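PDB 2OX4: putative mandelate racemase from Zymomonas mobilis, which probably acts as a magnesium-dependent lyase, such as a dehydratase, of the mandelate racemase group within the enolase superfamily. Local coordinates for residues K144-E149 / H172-S177; A316-T321 / C339-H344; D125-A130 / Y162-V167. One frame throughout, in Å; residues are numbered along the deposited sequence.

Contact 1: residues K144-E149 / H172-S177; sequences KGRKEE and HDRNGS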
# COMPACT_ATOMS: atom_id res chain seq x y z
N LYS C 144 -7.16 -2.12 -45.59
CA LYS C 144 -6.32 -3.20 -46.11
C LYS C 144 -6.53 -4.53 -45.39
O LYS C 144 -6.66 -4.58 -44.17
CB LYS C 144 -4.83 -2.84 -46.06
CG LYS C 144 -4.47 -1.47 -46.64
CD LYS C 144 -4.72 -1.41 -48.14
CE LYS C 144 -4.49 0.00 -48.66
NZ LYS C 144 -5.55 0.42 -49.62
N GLY C 145 -6.53 -5.62 -46.16
CA GLY C 145 -6.73 -6.95 -45.60
C GLY C 145 -5.54 -7.88 -45.76
O GLY C 145 -5.21 -8.63 -44.84
N ARG C 146 -4.90 -7.86 -46.92
CA ARG C 146 -3.82 -8.80 -47.20
C ARG C 146 -2.49 -8.29 -46.66
O ARG C 146 -2.19 -7.10 -46.73
CB ARG C 146 -3.68 -9.09 -48.70
CG ARG C 146 -4.99 -9.44 -49.44
CD ARG C 146 -5.76 -10.60 -48.82
NE ARG C 146 -4.98 -11.82 -48.62
CZ ARG C 146 -5.50 -13.00 -48.27
NH1 ARG C 146 -6.80 -13.13 -48.08
NH2 ARG C 146 -4.71 -14.06 -48.11
N LYS C 147 -1.68 -9.21 -46.15
CA LYS C 147 -0.44 -8.84 -45.48
C LYS C 147 0.55 -8.05 -46.35
O LYS C 147 1.34 -7.26 -45.83
CB LYS C 147 0.22 -10.05 -44.84
CG LYS C 147 0.82 -11.04 -45.82
CD LYS C 147 1.31 -12.28 -45.09
CE LYS C 147 2.15 -13.13 -46.02
NZ LYS C 147 1.71 -14.55 -46.01
N GLU C 148 0.50 -8.28 -47.66
CA GLU C 148 1.39 -7.59 -48.60
C GLU C 148 0.99 -6.13 -48.75
O GLU C 148 1.83 -5.28 -49.04
CB GLU C 148 1.39 -8.27 -49.98
CG GLU C 148 2.05 -9.65 -49.99
CD GLU C 148 1.09 -10.78 -49.61
OE1 GLU C 148 -0.14 -10.53 -49.54
OE2 GLU C 148 1.58 -11.91 -49.37
N GLU C 149 -0.29 -5.85 -48.55
CA GLU C 149 -0.79 -4.49 -48.61
C GLU C 149 -0.26 -3.64 -47.46
O GLU C 149 0.01 -2.45 -47.63
CB GLU C 149 -2.32 -4.46 -48.64
CG GLU C 149 -2.92 -5.42 -49.66
CD GLU C 149 -4.43 -5.34 -49.70
OE1 GLU C 149 -4.97 -4.90 -50.74
OE2 GLU C 149 -5.08 -5.72 -48.71
N HIS C 172 -8.98 -5.28 -38.77
CA HIS C 172 -9.59 -5.79 -40.00
C HIS C 172 -9.27 -7.25 -40.22
O HIS C 172 -8.16 -7.70 -39.93
CB HIS C 172 -9.14 -4.96 -41.21
CG HIS C 172 -9.46 -3.51 -41.08
ND1 HIS C 172 -8.58 -2.60 -40.53
CD2 HIS C 172 -10.58 -2.81 -41.38
CE1 HIS C 172 -9.14 -1.40 -40.53
NE2 HIS C 172 -10.36 -1.50 -41.03
N ASP C 173 -10.25 -7.99 -40.72
CA ASP C 173 -9.99 -9.34 -41.21
C ASP C 173 -9.19 -9.31 -42.51
O ASP C 173 -8.88 -8.24 -43.02
CB ASP C 173 -11.28 -10.18 -41.32
CG ASP C 173 -12.24 -9.70 -42.42
OD1 ASP C 173 -13.43 -10.10 -42.35
OD2 ASP C 173 -11.85 -8.95 -43.34
N ARG C 174 -8.87 -10.49 -43.04
CA ARG C 174 -8.04 -10.60 -44.24
C ARG C 174 -8.71 -10.09 -45.54
O ARG C 174 -8.04 -9.93 -46.56
CB ARG C 174 -7.52 -12.02 -44.40
CG ARG C 174 -6.37 -12.39 -43.46
CD ARG C 174 -5.66 -13.62 -44.00
NE ARG C 174 -4.53 -14.09 -43.20
CZ ARG C 174 -4.62 -15.04 -42.26
NH1 ARG C 174 -5.79 -15.59 -42.00
NH2 ARG C 174 -3.53 -15.43 -41.60
N ASN C 175 -10.02 -9.82 -45.50
CA ASN C 175 -10.71 -9.07 -46.57
C ASN C 175 -10.79 -7.57 -46.31
O ASN C 175 -11.42 -6.84 -47.09
CB ASN C 175 -12.12 -9.62 -46.82
CG ASN C 175 -12.15 -11.12 -47.03
OD1 ASN C 175 -13.04 -11.80 -46.52
ND2 ASN C 175 -11.17 -11.65 -47.76
N GLY C 176 -10.18 -7.11 -45.22
CA GLY C 176 -10.18 -5.69 -44.89
C GLY C 176 -11.48 -5.18 -44.29
O GLY C 176 -11.76 -3.98 -44.34
N SER C 177 -12.28 -6.08 -43.71
CA SER C 177 -13.56 -5.73 -43.09
C SER C 177 -13.49 -5.78 -41.56
O SER C 177 -12.84 -6.66 -41.01
CB SER C 177 -14.65 -6.67 -43.60
OG SER C 177 -15.92 -6.32 -43.08
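The N-terminal end of helix 147-159 meets a type I beta turn, D173 to G176, in the long loop that follows strand 164-167. Their closest backbone approach is glycine to glycine, with the CA atoms of G145 and G176 3.7 Å apart, and the segments are joined by CA-H...O contacts rather than conventional hydrogen bonds. G145 CA lies 3.4 Å from R174 O, while R174 CA returns the contact to G145 O at 3.5 Å and more directly, with 153° at the hydrogen. A side chain on G145 could not be housed here, because a CB would fall 2.4 Å from R174 O; G176, at phi 77°, has a backbone shape that itself favours glycine.

E149 fixes the helix end. Its OE2 takes two N-H groups, G145 N at 2.9 Å nearly along the C-O axis and R146 N at 2.8 Å from above the carboxylate plane. Of a capping box only one half is present, the bond from the backbone N of the N-cap R146 to the side chain of the third helical residue. The R146 chain, bent at chi2 and chi3, curls back so that its CD reaches R174 O at 3.3 Å. R174 runs extended from CG to NE across it at about a right angle and sets CD over one face of the R146 guanidinium. Two like charges thus come close, yet R174 forms salt bridges with E190 and E197 of helix 189-206, which would be expected to offset the repulsion. R198 of the same helix donates to H172 O and G145 O, so one arginine bonds to both segments. Both lie in beta-alpha loops, after strands 126-131 and 164-167, at the C-terminal ends of the strands of the (beta/alpha)7-beta barrel found in the enolase superfamily.

Contact 2: residues A316-T321 / C339-H344; sequences AHVAGT and CIHEHH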
# COMPACT_ATOMS: atom_id res chain seq x y z
N ALA C 316 1.56 14.44 -29.40
CA ALA C 316 0.19 14.93 -29.50
C ALA C 316 -0.60 13.97 -30.40
O ALA C 316 -0.11 13.54 -31.44
CB ALA C 316 0.14 16.33 -30.05
N HIS C 317 -1.81 13.64 -29.98
CA HIS C 317 -2.74 12.99 -30.89
C HIS C 317 -3.24 14.03 -31.88
O HIS C 317 -3.75 15.08 -31.49
CB HIS C 317 -3.92 12.39 -30.14
CG HIS C 317 -4.98 11.85 -31.03
ND1 HIS C 317 -6.13 12.55 -31.34
CD2 HIS C 317 -5.08 10.67 -31.69
CE1 HIS C 317 -6.88 11.83 -32.15
NE2 HIS C 317 -6.26 10.68 -32.38
N VAL C 318 -3.10 13.72 -33.17
CA VAL C 318 -3.50 14.66 -34.22
C VAL C 318 -4.32 13.92 -35.26
O VAL C 318 -3.81 13.01 -35.93
CB VAL C 318 -2.27 15.32 -34.90
CG1 VAL C 318 -2.73 16.37 -35.92
CG2 VAL C 318 -1.36 15.97 -33.86
N ALA C 319 -5.58 14.31 -35.39
CA ALA C 319 -6.52 13.58 -36.27
C ALA C 319 -7.73 14.42 -36.61
O ALA C 319 -8.87 13.98 -36.43
CB ALA C 319 -6.95 12.25 -35.64
N GLY C 320 -7.49 15.64 -37.09
CA GLY C 320 -8.55 16.44 -37.70
C GLY C 320 -7.99 17.34 -38.79
O GLY C 320 -7.14 16.90 -39.59
N THR C 321 -8.44 18.59 -38.81
CA THR C 321 -8.08 19.52 -39.88
C THR C 321 -6.70 20.13 -39.69
O THR C 321 -6.00 19.84 -38.69
CB THR C 321 -9.09 20.69 -40.02
OG1 THR C 321 -8.80 21.70 -39.03
CG2 THR C 321 -10.53 20.24 -39.90
N CYS C 339 8.34 13.18 -28.02
CA CYS C 339 8.75 11.88 -28.58
C CYS C 339 8.80 11.93 -30.13
O CYS C 339 9.86 11.78 -30.74
CB CYS C 339 7.78 10.78 -28.13
SG CYS C 339 8.14 9.17 -28.85
N ILE C 340 7.64 12.16 -30.74
CA ILE C 340 7.46 12.01 -32.19
C ILE C 340 6.11 12.63 -32.56
O ILE C 340 5.24 12.79 -31.69
CB ILE C 340 7.55 10.51 -32.63
CG1 ILE C 340 7.75 10.39 -34.15
CG2 ILE C 340 6.37 9.68 -32.09
CD1 ILE C 340 8.09 8.98 -34.60
N HIS C 341 5.95 13.05 -33.82
CA HIS C 341 4.71 13.67 -34.27
C HIS C 341 3.89 12.72 -35.17
O HIS C 341 4.43 12.08 -36.07
CB HIS C 341 4.99 14.99 -35.01
CG HIS C 341 3.76 15.65 -35.54
ND1 HIS C 341 3.05 16.59 -34.82
CD2 HIS C 341 3.08 15.48 -36.70
CE1 HIS C 341 2.01 16.98 -35.52
NE2 HIS C 341 2.00 16.33 -36.67
N GLU C 342 2.59 12.64 -34.91
CA GLU C 342 1.69 11.80 -35.69
C GLU C 342 1.21 12.56 -36.91
O GLU C 342 0.59 13.63 -36.79
CB GLU C 342 0.47 11.43 -34.85
CG GLU C 342 -0.54 10.63 -35.64
CD GLU C 342 -1.73 10.16 -34.82
OE1 GLU C 342 -2.06 10.80 -33.79
OE2 GLU C 342 -2.34 9.16 -35.22
N HIS C 343 1.47 12.01 -38.09
CA HIS C 343 0.91 12.61 -39.30
C HIS C 343 -0.11 11.68 -39.94
O HIS C 343 0.25 10.63 -40.48
CB HIS C 343 2.01 13.02 -40.29
CG HIS C 343 1.49 13.82 -41.45
ND1 HIS C 343 0.78 14.99 -41.29
CD2 HIS C 343 1.56 13.60 -42.79
CE1 HIS C 343 0.45 15.47 -42.48
NE2 HIS C 343 0.89 14.64 -43.40
N HIS C 344 -1.38 12.06 -39.82
CA HIS C 344 -2.50 11.16 -40.09
C HIS C 344 -2.77 11.12 -41.58
O HIS C 344 -2.67 12.15 -42.27
CB HIS C 344 -3.75 11.60 -39.33
CG HIS C 344 -4.76 10.51 -39.14
ND1 HIS C 344 -5.48 9.96 -40.18
CD2 HIS C 344 -5.18 9.87 -38.02
CE1 HIS C 344 -6.30 9.04 -39.71
NE2 HIS C 344 -6.14 8.96 -38.40
O HOH W 1 1.67 14.49 -33.04
O HOH W 2 -2.04 14.31 -38.29
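Three protein atoms grip the oxygen of water 2, which sits between residues 316-321 and 339-344. H344 N donates to it at 2.8 Å, and the water can turn its protons to E342 O at 3.1 Å and V318 O at 3.2 Å, though other acceptors nearby may compete for them. Water 1 repeats the pattern further back, receiving E342 N and donating to A316 O at 2.6 Å. The two waters thus fill the places that direct backbone bonds would hold between two segments running in nearly the same direction.

One direct bond does cross. E342, fully extended with CG anti to the backbone N, reaches over to V318 N, which meets OE1 at 3.2 Å; the bond is almost straight at 172°, yet the donor stands 39° above the carboxylate plane. The other oxygen, OE2, is shared by K166 NZ and S131 OG, so both ends of this buried carboxylate are held. H317 lies alongside it, pointing the same way, with CD2 at 3.7 Å from OE1 and the ring turned 67° from the carboxylate. Residues 316-321 follow strand 313-314, the seventh of the (beta/alpha)7-beta barrel, and 339-344 carry the eighth, 341-344. H317, bonded through ND1 to D290, is consistent with the His-Asp dyad known in mandelate racemase; its side chain comes within about 4 Å of the magnesium ion, consistent with a place in the active site.

On the other side of the backbone V318 packs its CG2 against H341 CE1 at 3.9 Å, the two side chains crossing at about a right angle. The H341 ring is held at both nitrogens by helix 322-333, ND1 by E332 and NE2 by E325. Further along, the A319 methyl sits against CD2 of H344.

Contact 3: residues D125-A130 / Y162-V167; sequences DLRVYA and YDAVKV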
# COMPACT_ATOMS: atom_id res chain seq x y z
N ASP C 125 13.40 21.02 -35.54
CA ASP C 125 12.31 20.37 -36.27
C ASP C 125 11.81 19.15 -35.48
O ASP C 125 12.34 18.85 -34.41
CB ASP C 125 12.72 20.02 -37.72
CG ASP C 125 13.72 18.86 -37.80
OD1 ASP C 125 13.93 18.34 -38.92
OD2 ASP C 125 14.31 18.47 -36.77
N LEU C 126 10.80 18.47 -36.02
CA LEU C 126 10.13 17.38 -35.31
C LEU C 126 10.14 16.11 -36.16
O LEU C 126 9.73 16.14 -37.32
CB LEU C 126 8.67 17.76 -35.01
CG LEU C 126 8.34 19.08 -34.30
CD1 LEU C 126 6.83 19.28 -34.31
CD2 LEU C 126 8.84 19.10 -32.88
N ARG C 127 10.60 15.01 -35.57
CA ARG C 127 10.42 13.69 -36.16
C ARG C 127 8.94 13.36 -36.34
O ARG C 127 8.12 13.68 -35.48
CB ARG C 127 11.08 12.63 -35.29
CG ARG C 127 11.09 11.26 -35.91
CD ARG C 127 11.68 10.21 -34.98
NE ARG C 127 11.78 8.93 -35.66
CZ ARG C 127 11.87 7.75 -35.05
NH1 ARG C 127 11.89 7.66 -33.72
NH2 ARG C 127 11.94 6.64 -35.78
N VAL C 128 8.60 12.73 -37.46
CA VAL C 128 7.20 12.43 -37.79
C VAL C 128 7.04 10.95 -38.12
O VAL C 128 7.93 10.34 -38.71
CB VAL C 128 6.70 13.28 -39.01
CG1 VAL C 128 5.23 13.05 -39.24
CG2 VAL C 128 6.96 14.78 -38.79
N TYR C 129 5.90 10.37 -37.74
CA TYR C 129 5.51 9.06 -38.25
C TYR C 129 4.29 9.11 -39.15
O TYR C 129 3.41 9.95 -38.99
CB TYR C 129 5.37 8.01 -37.12
CG TYR C 129 4.16 8.11 -36.18
CD1 TYR C 129 2.91 7.61 -36.54
CD2 TYR C 129 4.31 8.64 -34.90
CE1 TYR C 129 1.82 7.69 -35.67
CE2 TYR C 129 3.23 8.70 -34.02
CZ TYR C 129 2.00 8.21 -34.40
OH TYR C 129 0.96 8.27 -33.51
N ALA C 130 4.27 8.20 -40.13
CA ALA C 130 3.14 8.04 -41.02
C ALA C 130 2.07 7.17 -40.36
O ALA C 130 2.31 5.99 -40.09
CB ALA C 130 3.61 7.39 -42.33
N TYR C 162 9.77 8.99 -44.36
CA TYR C 162 9.41 8.66 -42.97
C TYR C 162 10.28 7.51 -42.45
O TYR C 162 10.55 6.54 -43.17
CB TYR C 162 7.93 8.28 -42.85
CG TYR C 162 6.97 9.40 -43.19
CD1 TYR C 162 6.57 10.33 -42.23
CD2 TYR C 162 6.47 9.53 -44.49
CE1 TYR C 162 5.70 11.36 -42.55
CE2 TYR C 162 5.60 10.56 -44.82
CZ TYR C 162 5.22 11.46 -43.85
OH TYR C 162 4.36 12.48 -44.18
N ASP C 163 10.75 7.63 -41.21
CA ASP C 163 11.50 6.55 -40.57
C ASP C 163 10.71 5.92 -39.41
O ASP C 163 11.29 5.28 -38.52
CB ASP C 163 12.89 7.01 -40.13
CG ASP C 163 12.87 8.04 -38.99
OD1 ASP C 163 11.81 8.37 -38.44
OD2 ASP C 163 13.97 8.53 -38.64
N ALA C 164 9.40 6.12 -39.44
CA ALA C 164 8.48 5.48 -38.50
C ALA C 164 7.09 5.43 -39.10
O ALA C 164 6.67 6.34 -39.84
CB ALA C 164 8.46 6.25 -37.17
N VAL C 165 6.36 4.36 -38.77
CA VAL C 165 4.99 4.19 -39.21
C VAL C 165 4.13 3.67 -38.05
O VAL C 165 4.65 3.04 -37.12
CB VAL C 165 4.89 3.16 -40.38
CG1 VAL C 165 5.65 3.67 -41.62
CG2 VAL C 165 5.41 1.79 -39.95
N LYS C 166 2.83 3.92 -38.12
CA LYS C 166 1.89 3.31 -37.18
C LYS C 166 0.77 2.57 -37.89
O LYS C 166 0.22 3.05 -38.87
CB LYS C 166 1.29 4.36 -36.24
CG LYS C 166 0.36 3.75 -35.16
CD LYS C 166 -0.07 4.81 -34.14
CE LYS C 166 -1.33 5.56 -34.56
NZ LYS C 166 -1.57 6.68 -33.58
N VAL C 167 0.44 1.40 -37.37
CA VAL C 167 -0.56 0.55 -38.01
C VAL C 167 -1.41 -0.16 -36.96
O VAL C 167 -0.90 -0.56 -35.90
CB VAL C 167 0.12 -0.44 -38.98
CG1 VAL C 167 1.14 -1.33 -38.24
CG2 VAL C 167 -0.90 -1.25 -39.75
O HOH W 3 10.25 10.40 -39.98
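Strands 126-130 and 164-167 are joined most tightly at the end of the first, where A130 N bonds to A164 O at 3.1 Å and A130 O takes K166 N at 2.9 Å, a parallel bridge of A130 with V165. The A130 methyl also lies over the Y162 ring, its CB 4.1 Å from the centroid in a CH-pi contact, while V128 CG1 touches the ring edge at CE1.

Toward the strand starts the pair loosens: water 3 spans V128 O and D163 N, and the partly exposed R127 and D163 pair beside it. R127, extended, grips side-on, NE meeting D163 OD1 at 2.8 Å in the guanidinium plane and NH2 reaching D163 O; NH2 also has a salt bridge to D211. An alanine in place of R127 would remove both grips and would probably deprive D163 and D211 of this shared positive charge.

At the buried end K166, bent at chi3, crosses the Y129 ring obliquely, its CB against CE1, and donates from NZ to Y129 OH at 3.0 Å; that hydroxyl is also hydrogen-bonded to Q315. With E241 of the magnesium site and E342 also pairing with NZ, the lysine is likely to stay protonated.

Followed from the N terminus, the chain opens contact 3 at 125-130 and contact 1 at 144-149, then closes them in the same order at 162-167 and 172-177, so the two loops cross. Contact 3 closes a beta-alpha-beta unit around helix 147-159; contact 1 ties the start of that helix to the loop beyond the second strand. Contact 2 opens and closes later, in series, around helix 322-333. It nevertheless touches contact 3: H341 N and O probably bond to R127 O and Y129 N, joining the last barrel strand to the first. Contact 1 stands apart, its nearest atoms about 8 Å from contact 3.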